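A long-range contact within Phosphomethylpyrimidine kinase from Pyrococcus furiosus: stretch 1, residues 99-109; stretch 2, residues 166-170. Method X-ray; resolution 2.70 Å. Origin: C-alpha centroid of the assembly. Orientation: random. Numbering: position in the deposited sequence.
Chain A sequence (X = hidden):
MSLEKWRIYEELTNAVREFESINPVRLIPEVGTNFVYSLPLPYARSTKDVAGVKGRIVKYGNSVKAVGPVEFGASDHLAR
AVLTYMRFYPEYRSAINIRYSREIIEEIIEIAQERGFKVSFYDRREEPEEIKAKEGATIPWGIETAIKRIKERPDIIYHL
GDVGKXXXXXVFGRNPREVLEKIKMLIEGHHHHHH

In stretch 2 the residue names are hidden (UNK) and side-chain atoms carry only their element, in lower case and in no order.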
# COMPACT_ATOMS: atom_id res chain seq x y z
N ARG A 99 -4.85 -18.95 6.44
CA ARG A 99 -4.10 -17.77 6.85
C ARG A 99 -2.66 -17.76 6.33
O ARG A 99 -2.03 -18.81 6.19
CB ARG A 99 -4.10 -17.69 8.38
CG ARG A 99 -3.72 -16.35 8.94
CD ARG A 99 -4.01 -16.31 10.41
NE ARG A 99 -3.13 -17.23 11.14
CZ ARG A 99 -1.87 -16.96 11.47
NH1 ARG A 99 -1.32 -15.79 11.14
NH2 ARG A 99 -1.15 -17.86 12.13
N TYR A 100 -2.14 -16.56 6.06
CA TYR A 100 -0.76 -16.41 5.61
C TYR A 100 0.07 -15.76 6.71
O TYR A 100 -0.43 -14.94 7.48
CB TYR A 100 -0.67 -15.52 4.35
CG TYR A 100 0.76 -15.16 3.95
CD1 TYR A 100 1.49 -15.97 3.07
CD2 TYR A 100 1.41 -14.07 4.54
CE1 TYR A 100 2.84 -15.70 2.79
CE2 TYR A 100 2.75 -13.79 4.27
CZ TYR A 100 3.47 -14.61 3.40
OH TYR A 100 4.81 -14.37 3.17
N SER A 101 1.34 -16.14 6.78
CA SER A 101 2.29 -15.58 7.75
C SER A 101 3.65 -16.20 7.45
O SER A 101 3.72 -17.28 6.85
CB SER A 101 1.86 -15.87 9.20
OG SER A 101 2.20 -17.18 9.59
N ARG A 102 4.72 -15.52 7.84
CA ARG A 102 6.07 -16.01 7.59
C ARG A 102 6.23 -17.47 8.00
O ARG A 102 6.69 -18.30 7.23
CB ARG A 102 7.10 -15.16 8.36
CG ARG A 102 6.75 -14.91 9.82
CD ARG A 102 8.02 -14.69 10.68
NE ARG A 102 7.69 -14.22 12.03
CZ ARG A 102 7.86 -12.96 12.45
NH1 ARG A 102 8.37 -12.03 11.64
NH2 ARG A 102 7.49 -12.63 13.69
N GLU A 103 5.82 -17.77 9.22
CA GLU A 103 5.93 -19.11 9.74
C GLU A 103 5.23 -20.16 8.87
O GLU A 103 5.85 -21.14 8.45
CB GLU A 103 5.38 -19.16 11.16
CG GLU A 103 5.90 -20.30 11.99
CD GLU A 103 5.85 -19.99 13.47
OE1 GLU A 103 6.48 -18.99 13.89
OE2 GLU A 103 5.18 -20.74 14.22
N ILE A 104 3.95 -19.94 8.60
CA ILE A 104 3.18 -20.90 7.81
C ILE A 104 3.78 -21.11 6.43
O ILE A 104 3.96 -22.24 5.99
CB ILE A 104 1.71 -20.46 7.69
CG1 ILE A 104 1.09 -20.38 9.09
CG2 ILE A 104 0.94 -21.46 6.82
CD1 ILE A 104 -0.33 -19.92 9.12
N ILE A 105 4.10 -20.02 5.75
CA ILE A 105 4.66 -20.14 4.43
C ILE A 105 6.05 -20.81 4.48
O ILE A 105 6.31 -21.72 3.69
CB ILE A 105 4.74 -18.77 3.75
CG1 ILE A 105 4.94 -18.96 2.24
CG2 ILE A 105 5.85 -17.94 4.35
CD1 ILE A 105 3.86 -19.82 1.57
N GLU A 106 6.92 -20.40 5.41
CA GLU A 106 8.24 -21.02 5.51
C GLU A 106 8.06 -22.52 5.70
O GLU A 106 8.69 -23.34 5.03
CB GLU A 106 9.05 -20.50 6.71
CG GLU A 106 9.22 -18.98 6.87
CD GLU A 106 9.58 -18.25 5.58
OE1 GLU A 106 10.26 -18.85 4.72
OE2 GLU A 106 9.18 -17.06 5.44
N GLU A 107 7.18 -22.88 6.63
CA GLU A 107 6.91 -24.28 6.93
C GLU A 107 6.26 -25.03 5.77
O GLU A 107 6.46 -26.23 5.62
CB GLU A 107 6.05 -24.37 8.19
CG GLU A 107 6.82 -24.13 9.51
CD GLU A 107 8.15 -23.37 9.34
OE1 GLU A 107 9.13 -23.97 8.84
OE2 GLU A 107 8.22 -22.17 9.73
N ILE A 108 5.48 -24.31 4.95
CA ILE A 108 4.84 -24.93 3.79
C ILE A 108 5.90 -25.18 2.74
O ILE A 108 5.91 -26.21 2.07
CB ILE A 108 3.73 -24.03 3.20
CG1 ILE A 108 2.54 -23.97 4.15
CG2 ILE A 108 3.28 -24.56 1.84
CD1 ILE A 108 1.42 -23.03 3.69
N ILE A 109 6.80 -24.22 2.58
CA ILE A 109 7.88 -24.34 1.62
C ILE A 109 8.68 -25.60 1.94
O ILE A 109 8.90 -26.47 1.10
CB ILE A 109 8.84 -23.15 1.72
CG1 ILE A 109 8.10 -21.84 1.40
CG2 ILE A 109 10.03 -23.37 0.82
CD1 ILE A 109 7.87 -21.58 -0.08
N UNK A 166 -6.11 -8.64 2.65
CA UNK A 166 -5.13 -9.48 3.32
C UNK A 166 -4.54 -10.57 2.46
O UNK A 166 -5.09 -10.95 1.43
o UNK A 166 -7.78 -11.77 6.32
c UNK A 166 -5.75 -10.10 4.58
c UNK A 166 -7.83 -10.61 5.84
o UNK A 166 -8.35 -9.64 6.43
c UNK A 166 -7.22 -10.36 4.47
N UNK A 167 -3.38 -11.10 2.88
CA UNK A 167 -2.69 -12.16 2.15
C UNK A 167 -3.38 -13.51 2.36
O UNK A 167 -4.02 -13.74 3.37
c UNK A 167 -1.28 -12.11 2.74
c UNK A 167 -1.55 -11.78 4.17
c UNK A 167 -2.60 -10.68 4.06
N UNK A 168 -3.22 -14.41 1.40
CA UNK A 168 -3.82 -15.73 1.48
C UNK A 168 -2.92 -16.81 0.94
O UNK A 168 -2.02 -16.57 0.14
c UNK A 168 -5.12 -15.80 0.66
se UNK A 168 -6.60 -16.25 3.08
c UNK A 168 -6.37 -15.37 1.38
c UNK A 168 -7.02 -14.65 4.10
N UNK A 169 -3.19 -18.03 1.40
CA UNK A 169 -2.47 -19.19 0.95
C UNK A 169 -3.58 -20.13 0.49
O UNK A 169 -4.49 -20.46 1.25
c UNK A 169 0.45 -19.50 3.55
c UNK A 169 -1.26 -21.29 1.75
c UNK A 169 -0.41 -18.98 2.40
c UNK A 169 -1.65 -19.84 2.10
N UNK A 170 -3.53 -20.50 -0.78
CA UNK A 170 -4.51 -21.41 -1.36
C UNK A 170 -3.81 -22.75 -1.61
O UNK A 170 -2.67 -22.79 -2.08
c UNK A 170 -5.48 -19.38 -2.63
c UNK A 170 -5.94 -18.95 -4.01
c UNK A 170 -6.58 -19.17 -1.63
c UNK A 170 -5.06 -20.85 -2.67

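Position 166 carries five side-chain atoms, three carbons and two oxygens. The carbons form an unbranched chain, and both oxygens are bonded to the third, which describes a carboxylate at the end of a two-methylene arm. Its nearest approach to stretch 1 is one of the two oxygens, 6.7 Å from Arg99 CG, so connectivity rather than surroundings identifies it. The residue is Glu166, and it takes no part in the contact.

At position 167 there are three carbons and no heteroatom, and the last of them is bonded to the residue's own backbone N. That closure makes a five-membered ring through N and CA. The middle carbon approaches Tyr100 CD2 at 3.8 Å, obliquely to the aromatic ring, and the CA-to-CB bond points toward stretch 1. A three-carbon side chain bonded back to N can be only proline: Pro167, whose CG is the atom that meets Tyr100.

Position 168 shows two carbons, a selenium and a terminal carbon in one unbranched chain. Its CA-to-CB bond points away from stretch 1, although the far part of the chain comes nearer, the selenium lying 4.7 Å from Arg99 N. The closer approach is made by the backbone: N of 168 lies 4.1 Å from Tyr100 CB, and the CA atoms of 168 and Tyr100 are 5.2 Å apart, the nearest CA pair between the stretches. The selenium identifies selenomethionine, Met168 in the sequence.

Four carbons make up the side chain of position 169. It forks at the first carbon, one arm being a single carbon and the other two carbons long. The inner carbon of the longer arm lies 3.6 Å from Tyr100 CD1, near the plane of the aromatic ring and at its edge. The terminal carbon of that arm lies 3.7 Å from Ile108 CD1, 3.8 Å from Ile104 CG2, 4.0 Å from Ile105 CD1 and 3.7 Å from Arg99 O. Branching at CB with unequal arms defines Ile169; the inner carbon is CG1 and the terminal one CD1. The CA-to-CB bond points toward stretch 1, and with chi1 at -74° (m) and chi2 at 178° (t) the longer arm is extended, its CD1 ending against the helix isoleucines.

Position 170 also has four carbons, but the fork comes at the second and gives two single-carbon arms. The nearest approach is one of its two terminal carbons, 8.3 Å from Arg99 N, so the side chain is out of reach. The pattern is that of Leu170, which is buried.

The contact works by apolar packing, with no hydrogen bond across the stretches. Ile169 contributes the largest covered area, 111 Å², and inserts CD1 among three helix isoleucines, while Tyr100 packs against both Pro167 and Ile169. Just after Tyr100, Ser101 caps the helix: Ile104 N donates a weak bond to Ser101 OG at 3.4 Å. The helix and strand axes run 27° from parallel and approach to 10.4 Å, a spacing bridged by Ile169 and the helix isoleucines Ile104, Ile105 and Ile108.

Stretch 2 (166-170) EPMIL
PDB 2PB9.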